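Side-chain contacts in mannose-6-phosphate isomerase (PDB 2QH5), which probably makes GDP-mannose from mannose 1-phosphate and GTP, the chain here being the N-terminal nucleotidyltransferase domain of a longer two-activity enzyme: residues 80-85 with 95-100; 57-62 with 85-90. All coordinates share one frame; numbering follows the deposited sequence. Where two conformers were deposited one is given.

Contact 1. Residues 80-85 with 95-100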
loop_
_atom_site.group_PDB
_atom_site.type_symbol
_atom_site.label_atom_id
_atom_site.label_comp_id
_atom_site.label_asym_id
_atom_site.label_seq_id
_atom_site.Cartn_x
_atom_site.Cartn_y
_atom_site.Cartn_z
ATOM N N GLY A 80 5.892 11.148 -8.920
ATOM C CA GLY A 80 5.522 10.491 -10.166
ATOM C C GLY A 80 4.151 9.864 -10.040
ATOM O O GLY A 80 3.648 9.673 -8.931
ATOM N N PHE A 81 3.545 9.548 -11.182
ATOM C CA PHE A 81 2.227 8.924 -11.225
ATOM C C PHE A 81 2.247 7.644 -12.026
ATOM O O PHE A 81 2.977 7.520 -12.997
ATOM C CB PHE A 81 1.219 9.845 -11.892
ATOM C CG PHE A 81 0.603 10.839 -10.968
ATOM C CD1 PHE A 81 -0.679 10.634 -10.475
ATOM C CD2 PHE A 81 1.292 11.988 -10.601
ATOM C CE1 PHE A 81 -1.269 11.570 -9.625
ATOM C CE2 PHE A 81 0.718 12.912 -9.745
ATOM C CZ PHE A 81 -0.566 12.710 -9.261
ATOM N N LEU A 82 1.429 6.692 -11.606
ATOM C CA LEU A 82 1.121 5.546 -12.419
ATOM C C LEU A 82 -0.382 5.555 -12.589
ATOM O O LEU A 82 -1.137 5.341 -11.627
ATOM C CB LEU A 82 1.576 4.256 -11.752
ATOM C CG LEU A 82 0.932 2.972 -12.291
ATOM C CD1 LEU A 82 1.380 2.673 -13.717
ATOM C CD2 LEU A 82 1.211 1.809 -11.372
ATOM N N LEU A 83 -0.812 5.803 -13.821
ATOM C CA LEU A 83 -2.226 5.936 -14.124
ATOM C C LEU A 83 -2.858 4.621 -14.560
ATOM O O LEU A 83 -2.275 3.840 -15.303
ATOM C CB LEU A 83 -2.449 7.036 -15.159
ATOM C CG LEU A 83 -1.845 8.382 -14.751
ATOM C CD1 LEU A 83 -2.169 9.435 -15.783
ATOM C CD2 LEU A 83 -2.340 8.812 -13.380
ATOM N N GLU A 84 -4.057 4.365 -14.068
ATOM C CA GLU A 84 -4.707 3.123 -14.399
ATOM C C GLU A 84 -5.947 3.355 -15.250
ATOM O O GLU A 84 -6.762 4.243 -14.966
ATOM C CB GLU A 84 -5.008 2.322 -13.132
ATOM C CG GLU A 84 -3.738 2.004 -12.331
ATOM C CD GLU A 84 -3.910 0.872 -11.338
ATOM O OE1 GLU A 84 -3.146 -0.121 -11.438
ATOM O OE2 GLU A 84 -4.801 0.982 -10.465
ATOM N N SER A 85 -6.044 2.575 -16.326
ATOM C CA SER A 85 -7.271 2.451 -17.100
ATOM C C SER A 85 -8.253 1.616 -16.284
ATOM O O SER A 85 -9.319 2.101 -15.897
ATOM C CB SER A 85 -6.982 1.800 -18.458
ATOM O OG SER A 85 -5.919 0.859 -18.374
ATOM N N ALA A 95 2.919 -4.834 -7.273
ATOM C CA ALA A 95 3.914 -5.486 -8.136
ATOM C C ALA A 95 4.406 -4.591 -9.264
ATOM O O ALA A 95 5.601 -4.593 -9.578
ATOM C CB ALA A 95 3.381 -6.777 -8.695
ATOM N N LEU A 96 3.495 -3.819 -9.856
ATOM C CA LEU A 96 3.848 -2.872 -10.919
ATOM C C LEU A 96 4.771 -1.780 -10.394
ATOM O O LEU A 96 5.820 -1.516 -10.988
ATOM C CB LEU A 96 2.593 -2.305 -11.615
ATOM C CG LEU A 96 1.807 -3.306 -12.507
ATOM C CD1 LEU A 96 0.404 -2.829 -12.885
ATOM C CD2 LEU A 96 2.576 -3.719 -13.766
ATOM N N SER A 97 4.395 -1.179 -9.267
ATOM C CA SER A 97 5.212 -0.172 -8.554
ATOM C C SER A 97 6.615 -0.647 -8.191
ATOM O O SER A 97 7.580 0.116 -8.283
ATOM C CB SER A 97 4.513 0.256 -7.267
ATOM O OG SER A 97 3.164 0.603 -7.514
ATOM N N ALA A 98 6.717 -1.904 -7.764
ATOM C CA ALA A 98 7.997 -2.529 -7.458
ATOM C C ALA A 98 8.841 -2.728 -8.721
ATOM O O ALA A 98 10.056 -2.555 -8.688
ATOM C CB ALA A 98 7.775 -3.851 -6.751
ATOM N N LEU A 99 8.194 -3.075 -9.834
ATOM C CA LEU A 99 8.883 -3.225 -11.115
ATOM C C LEU A 99 9.344 -1.874 -11.674
ATOM O O LEU A 99 10.301 -1.817 -12.436
ATOM C CB LEU A 99 8.013 -3.960 -12.145
ATOM C CG LEU A 99 7.609 -5.432 -11.918
ATOM C CD1 LEU A 99 6.537 -5.811 -12.902
ATOM C CD2 LEU A 99 8.766 -6.445 -11.982
ATOM N N MET A 100 8.664 -0.795 -11.278
ATOM C CA MET A 100 9.092 0.567 -11.613
ATOM C C MET A 100 10.169 1.076 -10.655
ATOM O O MET A 100 10.501 2.262 -10.669
ATOM C CB MET A 100 7.903 1.538 -11.581
ATOM C CG MET A 100 6.960 1.443 -12.760
ATOM S SD MET A 100 5.393 2.326 -12.523
ATOM C CE MET A 100 4.319 0.925 -12.770
#

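Contact 2. Residues 57-62 with 85-90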
loop_
_atom_site.group_PDB
_atom_site.type_symbol
_atom_site.label_atom_id
_atom_site.label_comp_id
_atom_site.label_asym_id
_atom_site.label_seq_id
_atom_site.Cartn_x
_atom_site.Cartn_y
_atom_site.Cartn_z
ATOM N N VAL A 57 -0.352 5.999 -7.456
ATOM C CA VAL A 57 -1.058 5.166 -8.396
ATOM C C VAL A 57 -2.568 5.421 -8.283
ATOM O O VAL A 57 -3.165 5.198 -7.245
ATOM C CB VAL A 57 -0.599 3.661 -8.343
ATOM C CG1 VAL A 57 0.207 3.352 -7.092
ATOM C CG2 VAL A 57 -1.753 2.688 -8.563
ATOM N N CYS A 58 -3.153 5.956 -9.355
ATOM C CA CYS A 58 -4.572 6.304 -9.380
ATOM C C CYS A 58 -5.178 6.015 -10.736
ATOM O O CYS A 58 -4.470 5.720 -11.694
ATOM C CB CYS A 58 -4.805 7.782 -9.016
ATOM S SG CYS A 58 -3.891 9.003 -10.017
ATOM N N ASN A 59 -6.501 6.091 -10.798
ATOM C CA ASN A 59 -7.218 6.016 -12.054
ATOM C C ASN A 59 -6.892 7.221 -12.924
ATOM O O ASN A 59 -6.748 8.334 -12.421
ATOM C CB ASN A 59 -8.723 5.951 -11.800
ATOM C CG ASN A 59 -9.485 5.426 -12.991
ATOM O OD1 ASN A 59 -9.649 6.120 -13.994
ATOM N ND2 ASN A 59 -9.951 4.185 -12.894
ATOM N N GLU A 60 -6.777 6.990 -14.228
ATOM C CA GLU A 60 -6.449 8.053 -15.174
ATOM C C GLU A 60 -7.547 9.117 -15.235
ATOM O O GLU A 60 -7.264 10.263 -15.568
ATOM C CB GLU A 60 -6.165 7.481 -16.561
ATOM C CG GLU A 60 -7.352 6.767 -17.179
ATOM C CD GLU A 60 -7.001 6.027 -18.444
ATOM O OE1 GLU A 60 -7.908 5.405 -19.038
ATOM O OE2 GLU A 60 -5.819 6.067 -18.842
ATOM N N LYS A 61 -8.786 8.742 -14.893
ATOM C CA LYS A 61 -9.886 9.705 -14.777
ATOM C C LYS A 61 -9.576 10.792 -13.754
ATOM O O LYS A 61 -9.949 11.951 -13.950
ATOM C CB LYS A 61 -11.191 9.028 -14.350
ATOM C CG LYS A 61 -11.801 8.062 -15.342
ATOM C CD LYS A 61 -13.017 7.388 -14.712
ATOM C CE LYS A 61 -13.349 6.035 -15.349
ATOM N NZ LYS A 61 -14.307 6.140 -16.492
ATOM N N HIS A 62 -8.904 10.413 -12.664
ATOM C CA HIS A 62 -8.713 11.322 -11.531
ATOM C C HIS A 62 -7.336 11.957 -11.471
ATOM O O HIS A 62 -7.038 12.671 -10.517
ATOM C CB HIS A 62 -9.038 10.632 -10.199
ATOM C CG HIS A 62 -10.223 9.723 -10.267
ATOM N ND1 HIS A 62 -10.142 8.374 -9.991
ATOM C CD2 HIS A 62 -11.512 9.960 -10.608
ATOM C CE1 HIS A 62 -11.332 7.822 -10.150
ATOM N NE2 HIS A 62 -12.181 8.763 -10.523
ATOM N N SER A 85 -6.044 2.575 -16.326
ATOM C CA SER A 85 -7.271 2.451 -17.100
ATOM C C SER A 85 -8.253 1.616 -16.284
ATOM O O SER A 85 -9.319 2.101 -15.897
ATOM C CB SER A 85 -6.982 1.800 -18.458
ATOM O OG SER A 85 -5.919 0.859 -18.374
ATOM N N LEU A 86 -7.865 0.371 -16.012
ATOM C CA LEU A 86 -8.604 -0.529 -15.129
ATOM C C LEU A 86 -7.842 -0.716 -13.833
ATOM O O LEU A 86 -6.621 -0.538 -13.782
ATOM C CB LEU A 86 -8.742 -1.917 -15.759
ATOM C CG LEU A 86 -9.147 -2.120 -17.215
ATOM C CD1 LEU A 86 -8.626 -3.468 -17.698
ATOM C CD2 LEU A 86 -10.664 -2.013 -17.397
ATOM N N SER A 87 -8.565 -1.108 -12.791
ATOM C CA SER A 87 -7.947 -1.458 -11.523
ATOM C C SER A 87 -8.029 -2.965 -11.294
ATOM O O SER A 87 -9.118 -3.530 -11.151
ATOM C CB SER A 87 -8.600 -0.688 -10.374
ATOM O OG SER A 87 -8.447 0.713 -10.550
ATOM N N LYS A 88 -6.871 -3.618 -11.278
ATOM C CA LYS A 88 -6.805 -5.051 -11.014
ATOM C C LYS A 88 -6.262 -5.335 -9.608
ATOM O O LYS A 88 -5.498 -6.276 -9.393
ATOM C CB LYS A 88 -6.003 -5.779 -12.096
ATOM C CG LYS A 88 -6.857 -6.613 -13.057
ATOM C CD LYS A 88 -7.858 -5.776 -13.833
ATOM C CE LYS A 88 -8.552 -6.578 -14.936
ATOM N NZ LYS A 88 -9.329 -7.749 -14.439
ATOM N N ASN A 89 -6.677 -4.487 -8.667
ATOM C CA ASN A 89 -6.458 -4.669 -7.229
ATOM C C ASN A 89 -5.014 -4.465 -6.769
ATOM O O ASN A 89 -4.114 -4.284 -7.589
ATOM C CB ASN A 89 -7.017 -6.014 -6.761
ATOM C CG ASN A 89 -7.825 -5.892 -5.497
ATOM O OD1 ASN A 89 -7.295 -5.592 -4.435
ATOM N ND2 ASN A 89 -9.123 -6.118 -5.609
ATOM N N THR A 90 -4.807 -4.501 -5.454
ATOM C CA THR A 90 -3.524 -4.113 -4.835
ATOM C C THR A 90 -2.307 -4.963 -5.198
ATOM O O THR A 90 -1.222 -4.421 -5.385
ATOM C CB THR A 90 -3.640 -4.009 -3.313
ATOM O OG1 THR A 90 -4.148 -5.243 -2.786
ATOM C CG2 THR A 90 -4.585 -2.868 -2.936
#

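Contact 1. Residues 80-85 with 95-100
Leu82 on the strand and Met100 just past the end of the helix carry this contact. The Met100 methyl CE sits against the fork of the leucine, 3.5 Å from Leu82 CD1 and equally close to Leu82 CD2. Two torsions bring them together. Leu82 holds CG anti to its own nitrogen (chi1 162°), which carries its methyls across toward the helix end and Met100; Met100 runs extended as far as SD and then bends (chi3 -122°), turning CE in toward the leucine. The two side chains cross at about a right angle. Leu82 CD2 also lies 4.3 Å from Leu96 CB, one helical turn before Met100, and at the limit of contact with Ser97. The serine hydroxyl is held by the carbonyl of Ala93 within the helix. This is the beta-alpha part of a beta-alpha-beta crossover in the Rossmann-like sheet of a GT-A nucleotidyltransferase: strand 78-84 leads into helix 90-99, which packs on one face of the sheet before the chain continues to the parallel strand 106-111. Within the sheet, Leu82 also touches Val57 on strand 53-59 and Leu233 on strand 230-233. Around the methionine, Phe217 and Leu220 add further apolar neighbours.

Contact 2. Residues 57-62 with 85-90
Glu60 lays its carboxylate beside the backbone of Ser85, with Glu60 OE1 3.6 Å from Ser85 CA and 3.8 Å from Ser85 CB. Next to it, Asn59 turns its amide nitrogen toward the same residue, but at 3.7 Å from Asn59 ND2 to Ser85 O this is an approach and not a bond. Both contacts are loose, and each group is positioned by a different partner. Glu60 starts with CG lodged between its backbone nitrogen and carbonyl carbon (chi1 62°) and the chain extends from there, which brings the carboxylate alongside Ser85; its other oxygen, OE2, forms a salt bridge with Arg232. Asn59 is fixed by an Asx turn: Lys61 N donates to Asn59 OD1 over 2.9 Å, nearly straight at 164°, in the carbonyl plane and on a lone pair. With OD1 held this way, ND2 is left facing Ser85. The serine hydroxyl is in turn tied to the carbonyl of Leu233, on the same strand as Arg232. The arrangement lies at the end of strand 53-59, which runs between the parallel strands 5-10 and 78-84 in the sheet; residues 85-90 lead from strand 78-84 into helix 90-99, with Leu86 packed on helix 235-239.

From the N terminus, the first segment met is 57-62, at the end of strand 53-59. The chain then runs through helix 63-69 and strand 78-84 before residues 85-90 return to it and close the longer loop, contact 2. Contact 1 opens within that loop, at 80-85, and closes beyond it, at 95-100, so the two cross, with Ser85 belonging to both. Backbone pairing binds them more directly: Glu84 N probably donates to Cys58 O and Glu84 O probably accepts from Glu60 N, both at 2.8 Å. Contact 2 joins the end of strand 53-59 to the loop leaving its parallel neighbour 78-84, while contact 1 ties that neighbour to helix 90-99.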